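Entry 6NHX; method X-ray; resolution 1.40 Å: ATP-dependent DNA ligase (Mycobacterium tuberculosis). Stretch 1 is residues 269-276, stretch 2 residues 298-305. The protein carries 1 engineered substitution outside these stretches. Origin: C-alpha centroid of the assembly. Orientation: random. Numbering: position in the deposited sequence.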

# COMPACT_ATOMS: atom_id res chain seq x y z
N LYS A 269 19.70 -13.34 -8.89
CA LYS A 269 20.18 -12.11 -9.48
C LYS A 269 19.52 -10.93 -8.76
O LYS A 269 18.33 -11.00 -8.43
CB LYS A 269 19.84 -12.08 -10.98
CG LYS A 269 20.62 -13.12 -11.80
N PRO A 270 20.27 -9.87 -8.47
CA PRO A 270 19.77 -8.78 -7.61
C PRO A 270 18.87 -7.81 -8.36
O PRO A 270 19.18 -6.62 -8.52
CB PRO A 270 21.08 -8.12 -7.13
CG PRO A 270 22.05 -8.36 -8.25
CD PRO A 270 21.69 -9.73 -8.81
N ALA A 271 17.73 -8.33 -8.80
CA ALA A 271 16.82 -7.60 -9.67
C ALA A 271 15.57 -7.09 -8.98
O ALA A 271 14.97 -6.12 -9.48
CB ALA A 271 16.40 -8.48 -10.86
N LEU A 272 15.16 -7.68 -7.86
CA LEU A 272 13.88 -7.37 -7.22
C LEU A 272 14.05 -6.47 -6.01
O LEU A 272 14.84 -6.77 -5.10
CB LEU A 272 13.20 -8.66 -6.76
CG LEU A 272 12.68 -9.64 -7.80
CD1 LEU A 272 11.85 -10.69 -7.10
CD2 LEU A 272 11.86 -8.93 -8.87
N VAL A 273 13.30 -5.39 -5.99
CA VAL A 273 13.23 -4.48 -4.85
C VAL A 273 12.06 -4.89 -3.96
O VAL A 273 10.98 -5.27 -4.45
CB VAL A 273 13.08 -3.02 -5.33
CG1 VAL A 273 12.98 -2.05 -4.17
CG2 VAL A 273 14.23 -2.66 -6.25
N ALA A 274 12.26 -4.82 -2.66
CA ALA A 274 11.21 -5.00 -1.67
C ALA A 274 11.29 -3.87 -0.67
O ALA A 274 12.28 -3.15 -0.58
CB ALA A 274 11.39 -6.32 -0.93
N GLU A 275 10.22 -3.70 0.09
CA GLU A 275 10.20 -2.74 1.18
C GLU A 275 10.07 -3.49 2.49
O GLU A 275 9.25 -4.42 2.60
CB GLU A 275 9.03 -1.77 1.04
CG GLU A 275 9.45 -0.38 0.63
CD GLU A 275 8.27 0.53 0.43
OE1 GLU A 275 8.48 1.75 0.29
OE2 GLU A 275 7.13 0.03 0.40
N VAL A 276 10.88 -3.11 3.47
CA VAL A 276 10.77 -3.68 4.80
C VAL A 276 10.66 -2.56 5.82
O VAL A 276 11.15 -1.44 5.62
CB VAL A 276 11.95 -4.62 5.11
CG1 VAL A 276 12.01 -5.76 4.08
CG2 VAL A 276 13.24 -3.86 5.12
N ASP A 298 7.93 -1.87 -9.44
CA ASP A 298 8.31 -0.79 -10.33
C ASP A 298 9.56 -0.04 -9.87
O ASP A 298 10.06 0.81 -10.61
CB ASP A 298 7.14 0.19 -10.51
CG ASP A 298 5.88 -0.51 -11.00
OD1 ASP A 298 4.80 -0.24 -10.44
OD2 ASP A 298 5.98 -1.34 -11.93
N LYS A 299 10.08 -0.34 -8.69
CA LYS A 299 11.30 0.30 -8.24
C LYS A 299 12.51 -0.42 -8.82
O LYS A 299 12.47 -1.64 -9.04
CB LYS A 299 11.36 0.32 -6.72
CG LYS A 299 10.25 1.17 -6.13
CD LYS A 299 10.46 1.51 -4.67
CE LYS A 299 9.38 2.49 -4.21
NZ LYS A 299 9.53 2.86 -2.79
N LYS A 300 13.56 0.34 -9.11
CA LYS A 300 14.73 -0.30 -9.69
C LYS A 300 15.82 -0.44 -8.64
O LYS A 300 15.99 0.46 -7.81
CB LYS A 300 15.30 0.55 -10.84
CG LYS A 300 14.27 1.27 -11.69
CD LYS A 300 14.91 1.83 -12.95
CE LYS A 300 13.87 2.39 -13.91
NZ LYS A 300 12.72 1.46 -14.09
N PRO A 301 16.55 -1.55 -8.65
CA PRO A 301 17.69 -1.69 -7.73
C PRO A 301 18.63 -0.50 -7.76
O PRO A 301 19.10 -0.09 -6.70
CB PRO A 301 18.37 -2.99 -8.20
CG PRO A 301 17.25 -3.78 -8.82
CD PRO A 301 16.32 -2.77 -9.46
N SER A 302 18.88 0.09 -8.93
CA SER A 302 19.81 1.22 -9.02
C SER A 302 19.34 2.43 -8.22
O SER A 302 20.16 3.31 -7.93
CB SER A 302 20.08 1.60 -10.49
OG SER A 302 18.90 2.02 -11.15
N GLU A 303 18.06 2.49 -7.86
CA GLU A 303 17.51 3.60 -7.09
C GLU A 303 17.49 3.34 -5.59
O GLU A 303 17.10 4.23 -4.83
CB GLU A 303 16.10 3.93 -7.59
CG GLU A 303 16.04 4.40 -9.04
CD GLU A 303 14.64 4.38 -9.63
OE1 GLU A 303 13.73 3.77 -9.02
OE2 GLU A 303 14.45 4.98 -10.71
N VAL A 304 17.90 2.15 -5.15
CA VAL A 304 17.84 1.77 -3.74
C VAL A 304 19.05 2.36 -3.02
O VAL A 304 20.20 2.04 -3.34
CB VAL A 304 17.80 0.24 -3.58
CG1 VAL A 304 17.93 -0.14 -2.11
CG2 VAL A 304 16.53 -0.32 -4.17
N VAL A 305 18.79 3.20 -2.02
CA VAL A 305 19.85 3.81 -1.22
C VAL A 305 19.43 3.77 0.24
O VAL A 305 18.24 3.78 0.57
CB VAL A 305 20.15 5.26 -1.66
CG1 VAL A 305 20.64 5.30 -3.09
CG2 VAL A 305 18.92 6.12 -1.49
O HOH W 1 11.57 -4.50 -8.22

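Segments distant in sequence can meet without pairing as strands, through side-chain packing, a bridging water and an ionic contact. The DNA ligase segments 269-276 and 298-305 illustrate the point. In the first, Ala271 N donates a backbone hydrogen bond to Lys269 O (2.8 Å), and Val273 to Val276 are in strand conformation. The second is largely irregular, but Pro301 to Glu303 form a short 3-10 segment, its turns marked by Glu303 N to Lys300 O (2.9 Å) and Val304 N to Pro301 O (3.0 Å). A weak hydrogen bond from Lys300 N to Glu303 OE1 (3.4 Å) adds a side-chain tie to the same turn. The backbones come nearest at Val273 and Pro301, whose CA atoms lie 6.0 Å apart.

No direct backbone hydrogen bond spans the interface. A water instead lies 3.0 Å from Val273 N, whose hydrogen it accepts, and 3.1 Å from Lys299 O, to which it donates, so that two polar backbone groups are satisfied through one intermediary.

Val273 is the centre of the packing. The CA-to-CB bond of Val273 points toward the second stretch, its chi1 is t, and the residue has the largest area covered by the opposing segment. Val273 CG2 sits 3.5 Å from both Lys299 O and Pro301 N, and so rests against main chain as well as side chains. Val273 CG2 also lies 3.8 Å from Pro301 CD and 3.9 Å from Val304 CG2, apolar contacts that remove hydrocarbon surface from solvent. The other methyl, Val273 CG1, approaches Lys299 CB at 3.8 Å, showing that the aliphatic base of a lysine can pack like any other apolar group.

Pro301 also meets the backbone of Pro270 and Ala271: Pro301 CG lies 3.4 Å from Pro270 O and 3.3 Å from Ala271 O. These are close van der Waals contacts of a ring carbon with carbonyl oxygens.

The charged end of Lys299 serves a different purpose. With chi2 to chi4 all t, the chain is extended and carries its ammonium to Glu275, where Lys299 NZ and Glu275 OE1 form a salt bridge at 3.4 Å; the hydrogen bond within it is weak. Although the CA-to-CB bond of Glu275 points sideways, the end of its side chain comes nearer to the second stretch. Opposite charges attract even at this length, and Lys299 NZ is also hydrogen-bonded elsewhere in the structure. Lys299 thus combines apolar packing near its backbone with an ionic contact at its tip.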